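Local coordinates for protein type IV pilus biogenesis factor PilY1 (Pseudomonas aeruginosa, PDB 3HX6) that primes type IV pilus assembly, takes part in twitching motility and adhesion to host cells, and seems to regulate pilus retraction by binding and releasing calcium, at residues Q393-D398 against P485-R490; K445-I450 against W479-D484; I412-Q417 against S508-N513. The protein carries 3 engineered substitutions. All blocks are in the same frame, centred on the assembly; numbering follows the deposited sequence.

How the interactions relate
From the N terminus, residues 393-398 come first and 412-417 second, on and just beyond two successive antiparallel strands of one large sheet. Interaction 2 closes the shortest loop, bringing 479-484 back to 445-450 across 28 residues. Residues 485-490 then close interaction 1, with 86 residues between its segments, and 508-513 close interaction 3, with 90. Interaction 2 therefore lies within both longer loops, whereas interactions 1 and 3 cross, their segments alternating in sequence. Physical links join them: R413 of interaction 3 salt-bridges E447 of interaction 2, and S416 O lies 2.8 Å from R490 N of interaction 1, a probable hydrogen bond. Together they tie two loops and a small hairpin to the sheet.

Interaction 1. Residues Q393-D398 against P485-R490; sequences QQQTLD and PYTGGR
The amide of Q395 meets T487 at two oxygens: the atom modelled as OE1 lies 2.7 Å from T487 OG1 and 2.8 Å from T487 O. Because this amide is probably turned over in the model, which of its ends faces T487 is doubtful, and no donor can be assigned. The aliphatic evidence is firmer. Q395 CG comes to 3.1 Å from T487 O and to 3.6 Å from G488 C, and CB to 3.9 Å from G488 O, laying the methylenes alongside the glycine backbone. Q395 CG also lies 3.8 Å from G489 N, so the packing continues onto the second glycine. Rotation of CG to the side opposite the carbonyl carbon (chi1 -59°), followed by a bend at chi2 (-69°), folds the chain onto the loop, where it crosses the T487 side chain at roughly a right angle. Strand 392-405 carries Q395 in the PilY1 beta-propeller region, between parallel strand 433-437 and antiparallel strand 408-415. The loop, emerging from strand 477-483, packs P485 and Y486 on strands 333-336 and 343-348, and R490 NH2 bonds A415 O of strand 408-415.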
loop_
_atom_site.group_PDB
_atom_site.type_symbol
_atom_site.label_atom_id
_atom_site.label_comp_id
_atom_site.label_asym_id
_atom_site.label_seq_id
_atom_site.Cartn_x
_atom_site.Cartn_y
_atom_site.Cartn_z
ATOM N N GLN A 393 29.639 15.266 -14.978
ATOM C CA GLN A 393 30.025 15.725 -13.659
ATOM C C GLN A 393 30.324 14.506 -12.807
ATOM O O GLN A 393 29.468 13.645 -12.609
ATOM C CB GLN A 393 28.903 16.520 -13.001
ATOM C CG GLN A 393 29.214 16.897 -11.561
ATOM C CD GLN A 393 30.522 17.653 -11.449
ATOM O OE1 GLN A 393 30.745 18.622 -12.170
ATOM N NE2 GLN A 393 31.391 17.220 -10.544
ATOM N N GLN A 394 31.547 14.437 -12.310
ATOM C CA GLN A 394 31.958 13.329 -11.472
ATOM C C GLN A 394 31.363 13.452 -10.075
ATOM O O GLN A 394 31.172 14.555 -9.561
ATOM C CB GLN A 394 33.485 13.301 -11.372
ATOM C CG GLN A 394 34.040 12.261 -10.416
ATOM C CD GLN A 394 35.541 12.412 -10.217
ATOM O OE1 GLN A 394 36.019 13.477 -9.825
ATOM N NE2 GLN A 394 36.287 11.349 -10.486
ATOM N N GLN A 395 31.047 12.307 -9.483
ATOM C CA GLN A 395 30.540 12.238 -8.118
ATOM C C GLN A 395 31.414 11.136 -7.525
ATOM O O GLN A 395 31.956 10.303 -8.261
ATOM C CB GLN A 395 29.065 11.817 -8.070
ATOM C CG GLN A 395 28.083 12.726 -8.819
ATOM C CD GLN A 395 27.894 14.101 -8.183
ATOM O OE1 GLN A 395 27.226 14.972 -8.754
ATOM N NE2 GLN A 395 28.471 14.302 -7.001
ATOM N N THR A 396 31.567 11.128 -6.209
ATOM C CA THR A 396 32.392 10.111 -5.575
ATOM C C THR A 396 31.759 9.597 -4.296
ATOM O O THR A 396 30.914 10.259 -3.699
ATOM C CB THR A 396 33.788 10.679 -5.215
ATOM O OG1 THR A 396 33.628 11.932 -4.536
ATOM C CG2 THR A 396 34.631 10.896 -6.469
ATOM N N LEU A 397 32.145 8.394 -3.900
ATOM C CA LEU A 397 31.678 7.838 -2.643
ATOM C C LEU A 397 32.843 8.274 -1.766
ATOM O O LEU A 397 33.961 7.784 -1.917
ATOM C CB LEU A 397 31.565 6.320 -2.735
ATOM C CG LEU A 397 30.381 5.889 -3.607
ATOM C CD1 LEU A 397 30.260 4.376 -3.608
ATOM C CD2 LEU A 397 29.099 6.531 -3.066
ATOM N N ASP A 398 32.580 9.222 -0.877
ATOM C CA ASP A 398 33.627 9.795 -0.047
ATOM C C ASP A 398 33.851 9.246 1.339
ATOM O O ASP A 398 34.870 9.544 1.956
ATOM C CB ASP A 398 33.412 11.302 0.062
ATOM C CG ASP A 398 33.412 11.977 -1.284
ATOM O OD1 ASP A 398 34.069 11.445 -2.203
ATOM O OD2 ASP A 398 32.766 13.032 -1.426
ATOM N N PRO A 485 18.950 11.194 -9.041
ATOM C CA PRO A 485 19.073 10.858 -10.463
ATOM C C PRO A 485 19.558 12.006 -11.341
ATOM O O PRO A 485 20.133 11.772 -12.402
ATOM C CB PRO A 485 17.664 10.406 -10.834
ATOM C CG PRO A 485 16.797 11.238 -9.925
ATOM C CD PRO A 485 17.543 11.146 -8.606
ATOM N N TYR A 486 19.324 13.235 -10.889
ATOM C CA TYR A 486 19.709 14.427 -11.636
ATOM C C TYR A 486 21.183 14.780 -11.520
ATOM O O TYR A 486 21.683 15.607 -12.282
ATOM C CB TYR A 486 18.894 15.631 -11.153
ATOM C CG TYR A 486 17.403 15.392 -11.101
ATOM C CD1 TYR A 486 16.659 15.770 -9.984
ATOM C CD2 TYR A 486 16.733 14.807 -12.174
ATOM C CE1 TYR A 486 15.281 15.573 -9.938
ATOM C CE2 TYR A 486 15.359 14.606 -12.142
ATOM C CZ TYR A 486 14.637 14.991 -11.025
ATOM O OH TYR A 486 13.274 14.807 -11.001
ATOM N N THR A 487 21.882 14.164 -10.574
ATOM C CA THR A 487 23.284 14.487 -10.384
ATOM C C THR A 487 24.186 13.288 -10.102
ATOM O O THR A 487 25.408 13.386 -10.220
ATOM C CB THR A 487 23.428 15.490 -9.220
ATOM O OG1 THR A 487 24.744 16.051 -9.229
ATOM C CG2 THR A 487 23.204 14.792 -7.898
ATOM N N GLY A 488 23.584 12.163 -9.732
ATOM C CA GLY A 488 24.359 10.976 -9.406
ATOM C C GLY A 488 24.943 11.069 -8.003
ATOM O O GLY A 488 25.622 10.157 -7.536
ATOM N N GLY A 489 24.669 12.176 -7.323
ATOM C CA GLY A 489 25.203 12.359 -5.985
ATOM C C GLY A 489 24.183 12.245 -4.869
ATOM O O GLY A 489 23.078 11.729 -5.053
ATOM N N ARG A 490 24.566 12.745 -3.702
ATOM C CA ARG A 490 23.726 12.717 -2.516
ATOM C C ARG A 490 22.479 13.572 -2.692
ATOM O O ARG A 490 22.558 14.702 -3.170
ATOM C CB ARG A 490 24.537 13.236 -1.325
ATOM C CG ARG A 490 23.786 13.389 -0.023
ATOM C CD ARG A 490 24.375 14.564 0.751
ATOM N NE ARG A 490 25.825 14.530 0.677
ATOM C CZ ARG A 490 26.616 15.589 0.779
ATOM N NH1 ARG A 490 26.109 16.795 0.972
ATOM N NH2 ARG A 490 27.924 15.432 0.658
#

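Interaction 2. Residues K445-I450 against W479-D484; sequences KGEMLI and WTYGLD
W479 touches E447 through its CB, which lies 3.9 Å from E447 OE2, while the indole makes a cation-pi contact with R413. Y481, two residues on along the strand, sends its side chain toward the loop and carries the main interaction, its OH donating to E447 OE2 at 2.5 Å. That distance is very short, and OE2 also sits too close to another atom of the model, so the exact length is doubtful. The approach is clearer: OE2 lies in the ring plane at the edge, 3.2 Å from Y481 CE1, and the carboxylate and ring planes are 24° apart. E447 reaches the phenol fully stretched, with CG opposite the backbone N (chi1 180°) and chi2 at 177°, and the two side chains meet from opposite directions. Strand 477-483 runs antiparallel between 459-466 and 521-524 in the large mixed sheet, and here its side chains receive the loop that leads from strand 433-437 to strand 454-456. R413 NH1 salt-bridges E447 OE1 and also bonds Y481 OH, making a buried three-group network in which the arginine would be expected to help keep the carboxylate ionised. The E447 side chain also packs against T464 and T466 of the neighbouring strand 459-466.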
loop_
_atom_site.group_PDB
_atom_site.type_symbol
_atom_site.label_atom_id
_atom_site.label_comp_id
_atom_site.label_asym_id
_atom_site.label_seq_id
_atom_site.Cartn_x
_atom_site.Cartn_y
_atom_site.Cartn_z
ATOM N N LYS A 445 37.483 -2.480 -5.083
ATOM C CA LYS A 445 37.071 -3.733 -4.468
ATOM C C LYS A 445 36.311 -4.583 -5.479
ATOM O O LYS A 445 35.865 -5.687 -5.171
ATOM C CB LYS A 445 36.170 -3.464 -3.260
ATOM C CG LYS A 445 36.859 -2.817 -2.060
ATOM C CD LYS A 445 38.015 -3.674 -1.553
ATOM C CE LYS A 445 38.300 -3.417 -0.080
ATOM N NZ LYS A 445 38.488 -1.972 0.218
ATOM N N GLY A 446 36.158 -4.060 -6.689
ATOM C CA GLY A 446 35.429 -4.795 -7.704
ATOM C C GLY A 446 33.926 -4.701 -7.501
ATOM O O GLY A 446 33.180 -5.599 -7.889
ATOM N N GLU A 447 33.474 -3.621 -6.873
ATOM C CA GLU A 447 32.046 -3.433 -6.656
ATOM C C GLU A 447 31.430 -3.211 -8.032
ATOM O O GLU A 447 31.986 -2.485 -8.860
ATOM C CB GLU A 447 31.791 -2.217 -5.760
ATOM C CG GLU A 447 30.312 -1.926 -5.474
ATOM C CD GLU A 447 30.125 -0.754 -4.521
ATOM O OE1 GLU A 447 31.137 -0.143 -4.128
ATOM O OE2 GLU A 447 28.969 -0.433 -4.166
ATOM N N MET A 448 30.298 -3.844 -8.297
ATOM C CA MET A 448 29.669 -3.668 -9.598
ATOM C C MET A 448 28.153 -3.731 -9.562
ATOM O O MET A 448 27.557 -4.144 -8.570
ATOM C CB MET A 448 30.210 -4.714 -10.575
ATOM C CG MET A 448 30.143 -6.127 -10.048
ATOM S SD MET A 448 30.860 -7.323 -11.179
ATOM C CE MET A 448 29.736 -8.665 -10.968
ATOM N N LEU A 449 27.536 -3.301 -10.659
ATOM C CA LEU A 449 26.087 -3.318 -10.777
ATOM C C LEU A 449 25.629 -4.439 -11.707
ATOM O O LEU A 449 26.022 -4.462 -12.875
ATOM C CB LEU A 449 25.580 -1.996 -11.356
ATOM C CG LEU A 449 24.053 -1.906 -11.426
ATOM C CD1 LEU A 449 23.541 -1.577 -10.042
ATOM C CD2 LEU A 449 23.597 -0.846 -12.422
ATOM N N ILE A 450 24.826 -5.374 -11.211
ATOM C CA ILE A 450 24.311 -6.401 -12.108
ATOM C C ILE A 450 22.783 -6.495 -12.020
ATOM O O ILE A 450 22.145 -7.031 -12.916
ATOM C CB ILE A 450 24.945 -7.816 -11.872
ATOM C CG1 ILE A 450 24.334 -8.495 -10.652
ATOM C CG2 ILE A 450 26.465 -7.697 -11.758
ATOM C CD1 ILE A 450 24.799 -7.960 -9.344
ATOM N N TRP A 479 25.489 -3.562 -1.335
ATOM C CA TRP A 479 25.277 -2.184 -0.937
ATOM C C TRP A 479 24.077 -1.622 -1.681
ATOM O O TRP A 479 24.007 -1.695 -2.909
ATOM C CB TRP A 479 26.509 -1.330 -1.241
ATOM C CG TRP A 479 27.582 -1.469 -0.225
ATOM C CD1 TRP A 479 28.563 -2.413 -0.187
ATOM C CD2 TRP A 479 27.762 -0.652 0.937
ATOM N NE1 TRP A 479 29.349 -2.235 0.927
ATOM C CE2 TRP A 479 28.879 -1.160 1.634
ATOM C CE3 TRP A 479 27.087 0.460 1.456
ATOM C CZ2 TRP A 479 29.340 -0.591 2.827
ATOM C CZ3 TRP A 479 27.545 1.026 2.640
ATOM C CH2 TRP A 479 28.664 0.497 3.313
ATOM N N THR A 480 23.131 -1.078 -0.926
ATOM C CA THR A 480 21.933 -0.474 -1.489
ATOM C C THR A 480 22.149 1.031 -1.479
ATOM O O THR A 480 22.533 1.594 -0.456
ATOM C CB THR A 480 20.687 -0.794 -0.637
ATOM O OG1 THR A 480 20.478 -2.209 -0.608
ATOM C CG2 THR A 480 19.453 -0.116 -1.220
ATOM N N TYR A 481 21.913 1.679 -2.613
ATOM C CA TYR A 481 22.095 3.123 -2.712
ATOM C C TYR A 481 20.821 3.847 -3.108
ATOM O O TYR A 481 19.973 3.304 -3.808
ATOM C CB TYR A 481 23.168 3.474 -3.754
ATOM C CG TYR A 481 24.568 2.961 -3.471
ATOM C CD1 TYR A 481 25.003 1.740 -3.989
ATOM C CD2 TYR A 481 25.467 3.713 -2.715
ATOM C CE1 TYR A 481 26.304 1.280 -3.768
ATOM C CE2 TYR A 481 26.772 3.266 -2.482
ATOM C CZ TYR A 481 27.182 2.050 -3.013
ATOM O OH TYR A 481 28.467 1.606 -2.790
ATOM N N GLY A 482 20.712 5.088 -2.654
ATOM C CA GLY A 482 19.586 5.937 -2.992
ATOM C C GLY A 482 20.273 7.220 -3.424
ATOM O O GLY A 482 20.802 7.952 -2.582
ATOM N N LEU A 483 20.300 7.492 -4.726
ATOM C CA LEU A 483 20.983 8.684 -5.221
ATOM C C LEU A 483 20.077 9.648 -5.966
ATOM O O LEU A 483 18.971 9.295 -6.374
ATOM C CB LEU A 483 22.144 8.276 -6.150
ATOM C CG LEU A 483 23.234 7.381 -5.544
ATOM C CD1 LEU A 483 24.145 6.849 -6.630
ATOM C CD2 LEU A 483 24.034 8.163 -4.512
ATOM N N ASP A 484 20.558 10.876 -6.130
ATOM C CA ASP A 484 19.823 11.895 -6.863
ATOM C C ASP A 484 20.028 11.567 -8.336
ATOM O O ASP A 484 21.146 11.630 -8.842
ATOM C CB ASP A 484 20.381 13.284 -6.541
ATOM C CG ASP A 484 19.811 14.373 -7.430
ATOM O OD1 ASP A 484 18.766 14.155 -8.085
ATOM O OD2 ASP A 484 20.414 15.465 -7.461
#

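Interaction 3. Residues I412-Q417 against S508-N513; sequences IRIASQ and SDYSYN
I414 meets two tyrosines with two different branches. Its CG2 methyl lies over one face of Y512, 4.2 Å from the ring centroid and 23° off the normal, which makes a CH-pi contact offset toward the rim near Y512 CD2. This methyl is placed there because CG2 stands opposite the backbone N, leaving CG1 beside it. The other branch carries I414 CD1 to 3.3 Å from Y510 CD1, an oblique approach. The off-staggered chi2 (104°) and this short distance may reflect tight packing, or uncertainty in the placing of CD1. I412 supplies the second CH-pi contact: its CD1 stands 4.2 Å from the Y510 centroid, only 13° off the normal. I412 reaches the ring with CG1 between its backbone N and carbonyl carbon, which points CD1 at the face. The geometry follows from beta-strand alternation in 408-415: I412 and I414 project from one face, while R413 projects from the other to salt-bridge E447. Y510 and Y512 point the same way, toward the isoleucines, with S511 between them turned away, and both hold CG opposite the backbone N, which carries the rings out toward the strand. Residues 510-511 pair antiparallel with 516-517 in a two-stranded sheet that packs against the larger one. Y510 also rests on A401, and Y512 on D398, both on the neighbouring strand 392-405, and I412 touches V519.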
loop_
_atom_site.group_PDB
_atom_site.type_symbol
_atom_site.label_atom_id
_atom_site.label_comp_id
_atom_site.label_asym_id
_atom_site.label_seq_id
_atom_site.Cartn_x
_atom_site.Cartn_y
_atom_site.Cartn_z
ATOM N N ILE A 412 27.388 2.511 6.548
ATOM C CA ILE A 412 26.877 3.354 5.486
ATOM C C ILE A 412 27.966 4.006 4.662
ATOM O O ILE A 412 29.155 3.938 4.985
ATOM C CB ILE A 412 25.966 4.456 6.074
ATOM C CG1 ILE A 412 26.732 5.303 7.094
ATOM C CG2 ILE A 412 24.783 3.820 6.795
ATOM C CD1 ILE A 412 27.695 6.303 6.508
ATOM N N ARG A 413 27.541 4.636 3.578
ATOM C CA ARG A 413 28.454 5.349 2.714
ATOM C C ARG A 413 27.823 6.689 2.395
ATOM O O ARG A 413 26.599 6.807 2.315
ATOM C CB ARG A 413 28.720 4.560 1.434
ATOM C CG ARG A 413 29.693 3.415 1.633
ATOM C CD ARG A 413 29.953 2.635 0.350
ATOM N NE ARG A 413 30.906 1.552 0.583
ATOM C CZ ARG A 413 31.218 0.627 -0.316
ATOM N NH1 ARG A 413 30.647 0.649 -1.514
ATOM N NH2 ARG A 413 32.104 -0.315 -0.021
ATOM N N ILE A 414 28.664 7.706 2.261
ATOM C CA ILE A 414 28.196 9.043 1.931
ATOM C C ILE A 414 28.778 9.411 0.582
ATOM O O ILE A 414 29.957 9.179 0.316
ATOM C CB ILE A 414 28.643 10.092 2.985
ATOM C CG1 ILE A 414 27.887 9.859 4.297
ATOM C CG2 ILE A 414 28.381 11.507 2.479
ATOM C CD1 ILE A 414 28.741 9.206 5.351
ATOM N N ALA A 415 27.936 9.972 -0.274
ATOM C CA ALA A 415 28.355 10.367 -1.605
ATOM C C ALA A 415 28.494 11.878 -1.668
ATOM O O ALA A 415 27.916 12.595 -0.853
ATOM C CB ALA A 415 27.324 9.898 -2.633
ATOM N N SER A 416 29.262 12.347 -2.644
ATOM C CA SER A 416 29.460 13.774 -2.863
ATOM C C SER A 416 28.140 14.337 -3.374
ATOM O O SER A 416 27.206 13.579 -3.670
ATOM C CB SER A 416 30.551 13.999 -3.912
ATOM O OG SER A 416 30.242 13.322 -5.124
ATOM N N GLN A 417 28.066 15.658 -3.488
ATOM C CA GLN A 417 26.852 16.313 -3.956
ATOM C C GLN A 417 27.204 17.457 -4.903
ATOM O O GLN A 417 26.794 18.597 -4.706
ATOM C CB GLN A 417 26.061 16.840 -2.756
ATOM C CG GLN A 417 24.690 17.405 -3.084
ATOM C CD GLN A 417 23.922 17.780 -1.830
ATOM O OE1 GLN A 417 22.913 17.161 -1.491
ATOM N NE2 GLN A 417 24.402 18.789 -1.131
ATOM N N SER A 508 17.767 9.264 10.537
ATOM C CA SER A 508 18.518 8.450 9.590
ATOM C C SER A 508 19.661 9.194 8.918
ATOM O O SER A 508 20.423 8.607 8.151
ATOM C CB SER A 508 17.576 7.886 8.529
ATOM O OG SER A 508 16.646 6.994 9.113
ATOM N N ASP A 509 19.790 10.485 9.203
ATOM C CA ASP A 509 20.863 11.261 8.601
ATOM C C ASP A 509 22.186 10.992 9.301
ATOM O O ASP A 509 22.216 10.413 10.383
ATOM C CB ASP A 509 20.529 12.754 8.630
ATOM C CG ASP A 509 19.400 13.107 7.680
ATOM O OD1 ASP A 509 19.155 12.314 6.743
ATOM O OD2 ASP A 509 18.769 14.173 7.859
ATOM N N TYR A 510 23.279 11.409 8.674
ATOM C CA TYR A 510 24.601 11.179 9.230
ATOM C C TYR A 510 25.429 12.454 9.274
ATOM O O TYR A 510 25.324 13.315 8.395
ATOM C CB TYR A 510 25.307 10.095 8.404
ATOM C CG TYR A 510 26.757 9.861 8.746
ATOM C CD1 TYR A 510 27.765 10.606 8.137
ATOM C CD2 TYR A 510 27.127 8.886 9.674
ATOM C CE1 TYR A 510 29.106 10.386 8.438
ATOM C CE2 TYR A 510 28.468 8.659 9.985
ATOM C CZ TYR A 510 29.449 9.411 9.363
ATOM O OH TYR A 510 30.775 9.198 9.657
ATOM N N SER A 511 26.247 12.576 10.313
ATOM C CA SER A 511 27.096 13.749 10.471
ATOM C C SER A 511 28.406 13.551 9.715
ATOM O O SER A 511 29.310 12.861 10.183
ATOM C CB SER A 511 27.373 14.001 11.954
ATOM O OG SER A 511 28.149 15.169 12.132
ATOM N N TYR A 512 28.492 14.156 8.536
ATOM C CA TYR A 512 29.676 14.059 7.694
ATOM C C TYR A 512 30.491 15.342 7.797
ATOM O O TYR A 512 30.158 16.350 7.177
ATOM C CB TYR A 512 29.251 13.814 6.243
ATOM C CG TYR A 512 30.361 13.908 5.216
ATOM C CD1 TYR A 512 31.577 13.250 5.401
ATOM C CD2 TYR A 512 30.176 14.629 4.036
ATOM C CE1 TYR A 512 32.581 13.305 4.433
ATOM C CE2 TYR A 512 31.169 14.689 3.062
ATOM C CZ TYR A 512 32.368 14.026 3.266
ATOM O OH TYR A 512 33.337 14.085 2.294
ATOM N N ASN A 513 31.556 15.300 8.590
ATOM C CA ASN A 513 32.412 16.467 8.766
ATOM C C ASN A 513 31.596 17.723 9.091
ATOM O O ASN A 513 31.492 18.643 8.275
ATOM C CB ASN A 513 33.244 16.696 7.498
ATOM C CG ASN A 513 34.389 15.700 7.356
ATOM O OD1 ASN A 513 34.310 14.565 7.831
ATOM N ND2 ASN A 513 35.455 16.122 6.683
#